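Local coordinates for ferripyochelin binding protein (Pyrococcus horikoshii, PDB 1V3W) that probably catalyses the reversible hydration of carbon dioxide as a trimeric, zinc-binding carbonic anhydrase of the gamma class that also binds calcium, at residues D60-H65 against V78-N83; E21-I26 against T35-S40; A41-D46 against S56-N61. All coordinates share one frame; numbering follows the deposited sequence.

Contact 1: D60-H65 against V78-N83. With ZN (zinc ion), chain B; ZN (zinc ion), chain C; CA (calcium ion), chain D.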
loop_
_atom_site.group_PDB
_atom_site.type_symbol
_atom_site.label_atom_id
_atom_site.label_comp_id
_atom_site.label_asym_id
_atom_site.label_seq_id
_atom_site.Cartn_x
_atom_site.Cartn_y
_atom_site.Cartn_z
ATOM N N ASP A 60 -2.528 0.876 8.918
ATOM C CA ASP A 60 -1.391 1.443 8.200
ATOM C C ASP A 60 -1.424 1.256 6.695
ATOM O O ASP A 60 -1.740 0.181 6.196
ATOM C CB ASP A 60 -0.080 0.850 8.730
ATOM C CG ASP A 60 -0.144 0.512 10.205
ATOM O OD1 ASP A 60 0.421 1.264 11.027
ATOM O OD2 ASP A 60 -0.771 -0.512 10.537
ATOM N N ASN A 61 -1.069 2.320 5.984
ATOM C CA ASN A 61 -1.002 2.323 4.526
ATOM C C ASN A 61 -2.290 2.001 3.783
ATOM O O ASN A 61 -2.267 1.613 2.613
ATOM C CB ASN A 61 0.142 1.414 4.060
ATOM C CG ASN A 61 1.493 2.088 4.198
ATOM O OD1 ASN A 61 1.670 3.210 3.738
ATOM N ND2 ASN A 61 2.445 1.415 4.832
ATOM N N VAL A 62 -3.413 2.180 4.470
ATOM C CA VAL A 62 -4.725 1.973 3.870
ATOM C C VAL A 62 -5.109 3.256 3.136
ATOM O O VAL A 62 -4.676 4.342 3.513
ATOM C CB VAL A 62 -5.802 1.731 4.954
ATOM C CG1 VAL A 62 -7.204 1.909 4.370
ATOM C CG2 VAL A 62 -5.655 0.341 5.527
ATOM N N SER A 63 -5.886 3.126 2.066
ATOM C CA SER A 63 -6.382 4.298 1.358
ATOM C C SER A 63 -7.899 4.178 1.289
ATOM O O SER A 63 -8.432 3.091 1.046
ATOM C CB SER A 63 -5.842 4.380 -0.074
ATOM O OG SER A 63 -4.447 4.590 -0.089
ATOM N N ILE A 64 -8.593 5.280 1.544
ATOM C CA ILE A 64 -10.044 5.295 1.435
ATOM C C ILE A 64 -10.393 6.496 0.574
ATOM O O ILE A 64 -9.916 7.606 0.815
ATOM C CB ILE A 64 -10.750 5.427 2.801
ATOM C CG1 ILE A 64 -10.339 4.272 3.713
ATOM C CG2 ILE A 64 -12.270 5.409 2.597
ATOM C CD1 ILE A 64 -11.014 4.285 5.075
ATOM N N HIS A 65 -11.194 6.259 -0.456
ATOM C CA HIS A 65 -11.604 7.323 -1.354
ATOM C C HIS A 65 -13.028 7.052 -1.811
ATOM O O HIS A 65 -13.660 6.091 -1.364
ATOM C CB HIS A 65 -10.666 7.390 -2.561
ATOM C CG HIS A 65 -10.762 8.672 -3.325
ATOM N ND1 HIS A 65 -10.711 8.725 -4.701
ATOM C CD2 HIS A 65 -10.904 9.951 -2.904
ATOM C CE1 HIS A 65 -10.820 9.983 -5.095
ATOM N NE2 HIS A 65 -10.939 10.746 -4.023
ATOM N N VAL A 78 -15.501 -2.025 12.706
ATOM C CA VAL A 78 -14.945 -2.445 11.431
ATOM C C VAL A 78 -13.431 -2.342 11.476
ATOM O O VAL A 78 -12.875 -1.352 11.952
ATOM C CB VAL A 78 -15.458 -1.571 10.265
ATOM C CG1 VAL A 78 -14.715 -1.930 8.977
ATOM C CG2 VAL A 78 -16.951 -1.778 10.079
ATOM N N THR A 79 -12.772 -3.388 10.993
ATOM C CA THR A 79 -11.320 -3.426 10.938
ATOM C C THR A 79 -10.901 -3.336 9.478
ATOM O O THR A 79 -11.195 -4.236 8.695
ATOM C CB THR A 79 -10.771 -4.745 11.523
ATOM O OG1 THR A 79 -11.011 -4.782 12.934
ATOM C CG2 THR A 79 -9.274 -4.867 11.261
ATOM N N ILE A 80 -10.245 -2.243 9.104
ATOM C CA ILE A 80 -9.773 -2.099 7.731
ATOM C C ILE A 80 -8.285 -2.424 7.782
ATOM O O ILE A 80 -7.463 -1.612 8.213
ATOM C CB ILE A 80 -10.015 -0.680 7.189
ATOM C CG1 ILE A 80 -11.500 -0.325 7.341
ATOM C CG2 ILE A 80 -9.617 -0.617 5.715
ATOM C CD1 ILE A 80 -11.871 1.025 6.781
ATOM N N GLY A 81 -7.969 -3.642 7.351
ATOM C CA GLY A 81 -6.615 -4.157 7.388
ATOM C C GLY A 81 -5.524 -3.388 6.684
ATOM O O GLY A 81 -5.758 -2.682 5.706
ATOM N N HIS A 82 -4.311 -3.557 7.196
ATOM C CA HIS A 82 -3.140 -2.902 6.647
ATOM C C HIS A 82 -3.118 -2.997 5.129
ATOM O O HIS A 82 -3.374 -4.063 4.564
ATOM C CB HIS A 82 -1.855 -3.583 7.138
ATOM C CG HIS A 82 -1.815 -3.855 8.607
ATOM N ND1 HIS A 82 -1.409 -2.918 9.533
ATOM C CD2 HIS A 82 -2.103 -4.976 9.310
ATOM C CE1 HIS A 82 -1.445 -3.451 10.741
ATOM N NE2 HIS A 82 -1.863 -4.700 10.634
ATOM N N ASN A 83 -2.824 -1.882 4.478
ATOM C CA ASN A 83 -2.727 -1.799 3.033
ATOM C C ASN A 83 -3.937 -2.121 2.177
ATOM O O ASN A 83 -3.827 -2.276 0.957
ATOM C CB ASN A 83 -1.520 -2.607 2.578
ATOM C CG ASN A 83 -0.244 -1.964 3.002
ATOM O OD1 ASN A 83 0.063 -1.904 4.187
ATOM N ND2 ASN A 83 0.490 -1.425 2.041
HETATM ZN ZN ZN B . -10.265 7.104 -6.173
HETATM ZN ZN ZN C . -2.084 -5.812 12.483
HETATM CA CA CA D . 2.041 5.186 2.695
HETATM O O HOH W 1 -9.574 7.839 -7.695
HETATM O O HOH W 2 -3.721 -5.256 13.071
#

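Contact 2: E21-I26 against T35-S40. With CA (calcium ion), chain D; EDO (1,2-ethanediol), chain H.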
loop_
_atom_site.group_PDB
_atom_site.type_symbol
_atom_site.label_atom_id
_atom_site.label_comp_id
_atom_site.label_asym_id
_atom_site.label_seq_id
_atom_site.Cartn_x
_atom_site.Cartn_y
_atom_site.Cartn_z
ATOM N N GLU A 21 -0.240 11.180 13.483
ATOM C CA GLU A 21 0.206 12.368 12.762
ATOM C C GLU A 21 0.736 12.051 11.369
ATOM O O GLU A 21 0.856 12.944 10.527
ATOM C CB GLU A 21 1.262 13.139 13.567
ATOM C CG GLU A 21 2.491 12.346 13.967
ATOM C CD GLU A 21 3.506 13.201 14.712
ATOM O OE1 GLU A 21 3.097 14.214 15.321
ATOM O OE2 GLU A 21 4.706 12.859 14.698
ATOM N N ASN A 22 1.029 10.780 11.118
ATOM C CA ASN A 22 1.529 10.363 9.817
ATOM C C ASN A 22 0.412 9.870 8.914
ATOM O O ASN A 22 0.660 9.388 7.815
ATOM C CB ASN A 22 2.592 9.283 9.989
ATOM C CG ASN A 22 3.778 9.782 10.767
ATOM O OD1 ASN A 22 4.633 10.492 10.232
ATOM N ND2 ASN A 22 3.821 9.451 12.047
ATOM N N ALA A 23 -0.822 9.974 9.390
ATOM C CA ALA A 23 -1.960 9.596 8.571
ATOM C C ALA A 23 -2.355 10.893 7.871
ATOM O O ALA A 23 -1.889 11.970 8.251
ATOM C CB ALA A 23 -3.105 9.092 9.441
ATOM N N VAL A 24 -3.195 10.798 6.848
ATOM C CA VAL A 24 -3.639 11.982 6.122
ATOM C C VAL A 24 -5.156 11.949 6.017
ATOM O O VAL A 24 -5.729 11.035 5.419
ATOM C CB VAL A 24 -3.028 12.043 4.703
ATOM C CG1 VAL A 24 -3.557 13.257 3.956
ATOM C CG2 VAL A 24 -1.515 12.121 4.797
ATOM N N VAL A 25 -5.799 12.947 6.614
ATOM C CA VAL A 25 -7.252 13.056 6.601
ATOM C C VAL A 25 -7.591 14.386 5.943
ATOM O O VAL A 25 -7.201 15.447 6.433
ATOM C CB VAL A 25 -7.822 13.001 8.034
ATOM C CG1 VAL A 25 -9.336 13.118 8.004
ATOM C CG2 VAL A 25 -7.404 11.691 8.701
ATOM N N ILE A 26 -8.320 14.320 4.833
ATOM C CA ILE A 26 -8.667 15.511 4.068
ATOM C C ILE A 26 -10.155 15.703 3.800
ATOM O O ILE A 26 -10.847 14.784 3.373
ATOM C CB ILE A 26 -7.979 15.480 2.683
ATOM C CG1 ILE A 26 -6.467 15.329 2.846
ATOM C CG2 ILE A 26 -8.307 16.746 1.901
ATOM C CD1 ILE A 26 -5.782 14.836 1.589
ATOM N N THR A 35 -12.566 5.590 17.245
ATOM C CA THR A 35 -12.054 5.137 15.962
ATOM C C THR A 35 -10.562 5.404 15.996
ATOM O O THR A 35 -10.067 6.113 16.873
ATOM C CB THR A 35 -12.658 5.916 14.770
ATOM O OG1 THR A 35 -12.467 7.323 14.966
ATOM C CG2 THR A 35 -14.134 5.606 14.625
ATOM N N SER A 36 -9.839 4.827 15.048
ATOM C CA SER A 36 -8.404 5.040 14.988
ATOM C C SER A 36 -7.925 4.971 13.547
ATOM O O SER A 36 -8.383 4.138 12.763
ATOM C CB SER A 36 -7.664 4.013 15.861
ATOM O OG SER A 36 -8.021 2.677 15.550
ATOM N N VAL A 37 -7.020 5.880 13.205
ATOM C CA VAL A 37 -6.444 5.959 11.869
ATOM C C VAL A 37 -4.942 5.866 12.095
ATOM O O VAL A 37 -4.346 6.700 12.784
ATOM C CB VAL A 37 -6.825 7.284 11.179
ATOM C CG1 VAL A 37 -6.187 7.360 9.803
ATOM C CG2 VAL A 37 -8.343 7.378 11.049
ATOM N N TRP A 38 -4.339 4.846 11.500
ATOM C CA TRP A 38 -2.931 4.559 11.702
ATOM C C TRP A 38 -1.938 5.155 10.710
ATOM O O TRP A 38 -2.326 5.708 9.686
ATOM C CB TRP A 38 -2.802 3.040 11.849
ATOM C CG TRP A 38 -3.656 2.581 13.005
ATOM C CD1 TRP A 38 -4.987 2.257 12.974
ATOM C CD2 TRP A 38 -3.276 2.581 14.389
ATOM N NE1 TRP A 38 -5.456 2.061 14.256
ATOM C CE2 TRP A 38 -4.430 2.242 15.134
ATOM C CE3 TRP A 38 -2.075 2.817 15.061
ATOM C CZ2 TRP A 38 -4.410 2.167 16.536
ATOM C CZ3 TRP A 38 -2.060 2.741 16.449
ATOM C CH2 TRP A 38 -3.221 2.408 17.171
ATOM N N PRO A 39 -0.632 5.073 11.022
ATOM C CA PRO A 39 0.401 5.628 10.145
ATOM C C PRO A 39 0.268 5.356 8.657
ATOM O O PRO A 39 0.039 4.224 8.241
ATOM C CB PRO A 39 1.687 5.028 10.706
ATOM C CG PRO A 39 1.395 4.922 12.163
ATOM C CD PRO A 39 -0.020 4.389 12.176
ATOM N N SER A 40 0.419 6.414 7.869
ATOM C CA SER A 40 0.386 6.323 6.413
ATOM C C SER A 40 -0.972 6.002 5.796
ATOM O O SER A 40 -1.066 5.772 4.589
ATOM C CB SER A 40 1.429 5.300 5.944
ATOM O OG SER A 40 2.298 5.857 4.969
HETATM CA CA CA D . 2.041 5.186 2.695
HETATM C C1 EDO H . 4.729 8.066 6.763
HETATM O O1 EDO H . 3.361 8.369 6.519
HETATM C C2 EDO H . 5.464 9.311 7.312
HETATM O O2 EDO H . 4.569 10.426 7.426
#

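Contact 3: A41-D46 against S56-N61. With CA (calcium ion), chain D.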
loop_
_atom_site.group_PDB
_atom_site.type_symbol
_atom_site.label_atom_id
_atom_site.label_comp_id
_atom_site.label_asym_id
_atom_site.label_seq_id
_atom_site.Cartn_x
_atom_site.Cartn_y
_atom_site.Cartn_z
ATOM N N ALA A 41 -2.017 5.977 6.615
ATOM C CA ALA A 41 -3.358 5.734 6.102
ATOM C C ALA A 41 -3.825 7.051 5.489
ATOM O O ALA A 41 -3.453 8.124 5.965
ATOM C CB ALA A 41 -4.291 5.319 7.228
ATOM N N VAL A 42 -4.626 6.973 4.433
ATOM C CA VAL A 42 -5.131 8.168 3.770
ATOM C C VAL A 42 -6.642 8.114 3.601
ATOM O O VAL A 42 -7.169 7.180 3.000
ATOM C CB VAL A 42 -4.501 8.353 2.360
ATOM C CG1 VAL A 42 -5.063 9.608 1.699
ATOM C CG2 VAL A 42 -2.980 8.446 2.471
ATOM N N LEU A 43 -7.332 9.105 4.158
ATOM C CA LEU A 43 -8.781 9.210 4.026
ATOM C C LEU A 43 -8.989 10.521 3.273
ATOM O O LEU A 43 -8.943 11.604 3.857
ATOM C CB LEU A 43 -9.472 9.253 5.397
ATOM C CG LEU A 43 -9.499 7.935 6.181
ATOM C CD1 LEU A 43 -8.098 7.585 6.652
ATOM C CD2 LEU A 43 -10.433 8.063 7.370
ATOM N N ARG A 44 -9.191 10.416 1.963
ATOM C CA ARG A 44 -9.358 11.597 1.126
ATOM C C ARG A 44 -10.821 11.900 0.821
ATOM O O ARG A 44 -11.418 11.315 -0.077
ATOM C CB ARG A 44 -8.546 11.423 -0.166
ATOM C CG ARG A 44 -8.530 12.641 -1.085
ATOM C CD ARG A 44 -7.195 12.769 -1.838
ATOM N NE ARG A 44 -6.875 11.603 -2.661
ATOM C CZ ARG A 44 -7.284 11.427 -3.916
ATOM N NH1 ARG A 44 -8.038 12.343 -4.512
ATOM N NH2 ARG A 44 -6.930 10.335 -4.580
ATOM N N GLY A 45 -11.394 12.823 1.589
ATOM C CA GLY A 45 -12.785 13.199 1.396
ATOM C C GLY A 45 -12.928 14.422 0.512
ATOM O O GLY A 45 -13.497 15.433 0.933
ATOM N N ASP A 46 -12.421 14.333 -0.715
ATOM C CA ASP A 46 -12.485 15.459 -1.645
ATOM C C ASP A 46 -13.581 15.380 -2.705
ATOM O O ASP A 46 -13.735 16.300 -3.511
ATOM C CB ASP A 46 -11.117 15.684 -2.310
ATOM C CG ASP A 46 -10.586 14.448 -3.022
ATOM O OD1 ASP A 46 -11.294 13.420 -3.077
ATOM O OD2 ASP A 46 -9.444 14.515 -3.530
ATOM N N SER A 56 -14.264 1.688 15.005
ATOM C CA SER A 56 -13.630 1.175 13.798
ATOM C C SER A 56 -12.213 1.692 13.600
ATOM O O SER A 56 -11.882 2.811 13.997
ATOM C CB SER A 56 -14.495 1.504 12.579
ATOM O OG SER A 56 -15.729 0.804 12.656
ATOM N N ASN A 57 -11.375 0.859 12.988
ATOM C CA ASN A 57 -9.984 1.219 12.746
ATOM C C ASN A 57 -9.604 1.154 11.272
ATOM O O ASN A 57 -10.069 0.288 10.534
ATOM C CB ASN A 57 -9.049 0.309 13.551
ATOM C CG ASN A 57 -9.280 -1.168 13.272
ATOM O OD1 ASN A 57 -10.095 -1.824 13.934
ATOM N ND2 ASN A 57 -8.569 -1.697 12.291
ATOM N N VAL A 58 -8.747 2.084 10.863
ATOM C CA VAL A 58 -8.260 2.175 9.488
ATOM C C VAL A 58 -6.751 2.031 9.639
ATOM O O VAL A 58 -6.064 2.975 10.026
ATOM C CB VAL A 58 -8.613 3.544 8.877
ATOM C CG1 VAL A 58 -8.177 3.596 7.428
ATOM C CG2 VAL A 58 -10.119 3.788 8.987
ATOM N N GLN A 59 -6.244 0.845 9.327
ATOM C CA GLN A 59 -4.837 0.537 9.520
ATOM C C GLN A 59 -3.788 1.167 8.611
ATOM O O GLN A 59 -4.103 1.911 7.680
ATOM C CB GLN A 59 -4.694 -0.985 9.590
ATOM C CG GLN A 59 -5.393 -1.533 10.841
ATOM C CD GLN A 59 -5.495 -3.044 10.886
ATOM O OE1 GLN A 59 -4.759 -3.754 10.202
ATOM N NE2 GLN A 59 -6.409 -3.545 11.711
ATOM N N ASP A 60 -2.528 0.876 8.918
ATOM C CA ASP A 60 -1.391 1.443 8.200
ATOM C C ASP A 60 -1.424 1.256 6.695
ATOM O O ASP A 60 -1.740 0.181 6.196
ATOM C CB ASP A 60 -0.080 0.850 8.730
ATOM C CG ASP A 60 -0.144 0.512 10.205
ATOM O OD1 ASP A 60 0.421 1.264 11.027
ATOM O OD2 ASP A 60 -0.771 -0.512 10.537
ATOM N N ASN A 61 -1.069 2.320 5.984
ATOM C CA ASN A 61 -1.002 2.323 4.526
ATOM C C ASN A 61 -2.290 2.001 3.783
ATOM O O ASN A 61 -2.267 1.613 2.613
ATOM C CB ASN A 61 0.142 1.414 4.060
ATOM C CG ASN A 61 1.493 2.088 4.198
ATOM O OD1 ASN A 61 1.670 3.210 3.738
ATOM N ND2 ASN A 61 2.445 1.415 4.832
HETATM CA CA CA D . 2.041 5.186 2.695
#

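Contact 1: D60-H65 against V78-N83
Asp-60 and His-82 lie side by side and point the same way, and the carboxylate can be followed along the imidazole. Its CB stands 4.1 Å from His-82 ND1. CG is closer to that nitrogen, and OD2 reaches His-82 ND1 at 2.7 Å. OD2 meets the ring at its edge, near its plane, with the two planes only 15° apart. The bond is weak, bent to 129° at the hydrogen. OD2 also forms a salt bridge with Arg-44 of the second subunit, which helps fix the carboxylate. At the far end of the ring, His-82 NE2 binds zinc at 2.2 Å. Next to this pair the backbones join: Asn-83 N donates to Asp-60 O (2.9 Å). On the side of strand 63-65, Val-62 works with both branches. CG1, anti to the backbone N (chi1 164°), meets Ile-80 CG2 at 3.7 Å, while CG2 presses on Gly-81 O at 3.0 Å. Ile-64 CD1 and Ile-80 CD1 continue the apolar interior. The zinc at His-82 is completed by a water and by His-65 and His-87 of the second subunit. The other zinc takes His-65 ND1 and His-87 of this chain and His-82 of the third subunit. Zinc held by histidines of two adjacent subunits is characteristic of gamma-class carbonic anhydrases, with Asp-60 here in the second shell at the ND1 edge of His-82.

Contact 2: E21-I26 against T35-S40
A corner of the left-handed parallel beta-helix, where one coil stacks on the next, brings Asn-22 and Ser-40 together beside a calcium site. Ser-40 N donates to Asn-22 O at 3.0 Å with an angle of 142° at the hydrogen. The amide does not approach along a lone pair: it stands above the carbonyl plane, 65° out of it. That same carbonyl oxygen receives a weak hydrogen bond from O1 of a bound 1,2-ethanediol, probably a guest from the crystallisation liquor. The diol spans the corner, its O2 donating to Asn-22 OD1 at 2.8 Å and its O1 pairing with Ser-40 OG at 3.1 Å. The serine hydroxyl is shared, because Ser-40 OG is also a calcium ligand at 2.4 Å; together with Asn-61 and the equivalent residues of the other two subunits it completes the ion's shell. Positive phi at Ser-40 (70°) is part of the bend that carries the chain round the corner.

Ala-23 supplies the apolar half of the contact. Its methyl CB is set against Trp-38 O at 3.5 Å and against Val-37 CG1 at 3.6 Å, the valine branch that lies anti to its backbone N. The first bond of the Trp-38 side chain leads away from 21-26; its indole NE1 makes a weak bond back to Ser-36 OG, its ring meets Tyr-159 and His-166, and Arg-44 of the second subunit makes a cation-pi contact with it. Strand 24-26 runs parallel between strands 2-6 and 42-45 of the adjacent coils, whereas strand 36-37 sits on a different face between strands 18-19 and 57-58, with helix 146-169 outside the indole.

Contact 3: A41-D46 against S56-N61
Ala-41 and Val-58, with Leu-43 and the carbonyl of Gln-59, form the first shell of a contact that no hydrogen bond crosses. The Ala-41 methyl does most of the touching: CB lies 3.4 Å from Gln-59 O and 4.3 Å from Val-58 CG1. That valine branch, anti to its backbone N (chi1 -177°), also receives Leu-43 CD1 at 4.1 Å. The first bond of the Val-58 side chain leads toward 41-46, inside the beta-helix, where Ile-64 and Ile-80 also touch it. The leucine starts off to one side, but its CG, anti to its own carbonyl carbon, carries the CD1 methyl over to Val-58, and the two side chains cross obliquely. Close by, the backbones pass each other at Ala-41 and Asn-61, where the corner of one coil lies against that of the next.

The polar residues lie farther out and face other partners. Arg-44 turns back along its own chain, NH1 donating to Asp-46 OD2 at 2.8 Å in a salt bridge that lies close to the guanidinium plane and uses the syn lone pair of the carboxylate. Arg-44 thus has a carboxylate on each side of the subunit boundary, and its NH2 is also hydrogen-bonded to Tyr-159 OH of the third subunit. Asp-46 OD1 is bonded to His-65 NE2, which makes it a second-shell residue for a zinc ligand. The Gln-59 side chain leaves on the side away from 41-46, and its OE1 accepts a weak hydrogen bond from His-82 N, the backbone of another zinc ligand.

Strand 42-45 is flanked by strands 24-26 and 63-65 in one parallel sheet, and strand 57-58 by 36-37 and 79-80 in another, with helix 146-169 reached on the outside through Asn-57 and Gln-59.

How the contacts relate
The three contacts repeat one pattern on successive coils: the turn before a strand of one face packs on the strand and turn of the following coil's other face, and contacts follow in the order 2, 3, 1. All are largely buried, although contact 2 lies farther from the chain's centre and includes the partly exposed Asn-22. Contacts 1 and 3 share Asp-60 and Asn-61, and their strands pair in shared sheets, as do those of contacts 2 and 3. Contact 1 adds hydrogen bonds beside zinc and calcium, contact 2 leans on a single one and calcium, and contact 3 rests on methyl groups and one carbonyl, without one across it. One calcium on the trimer axis joins them.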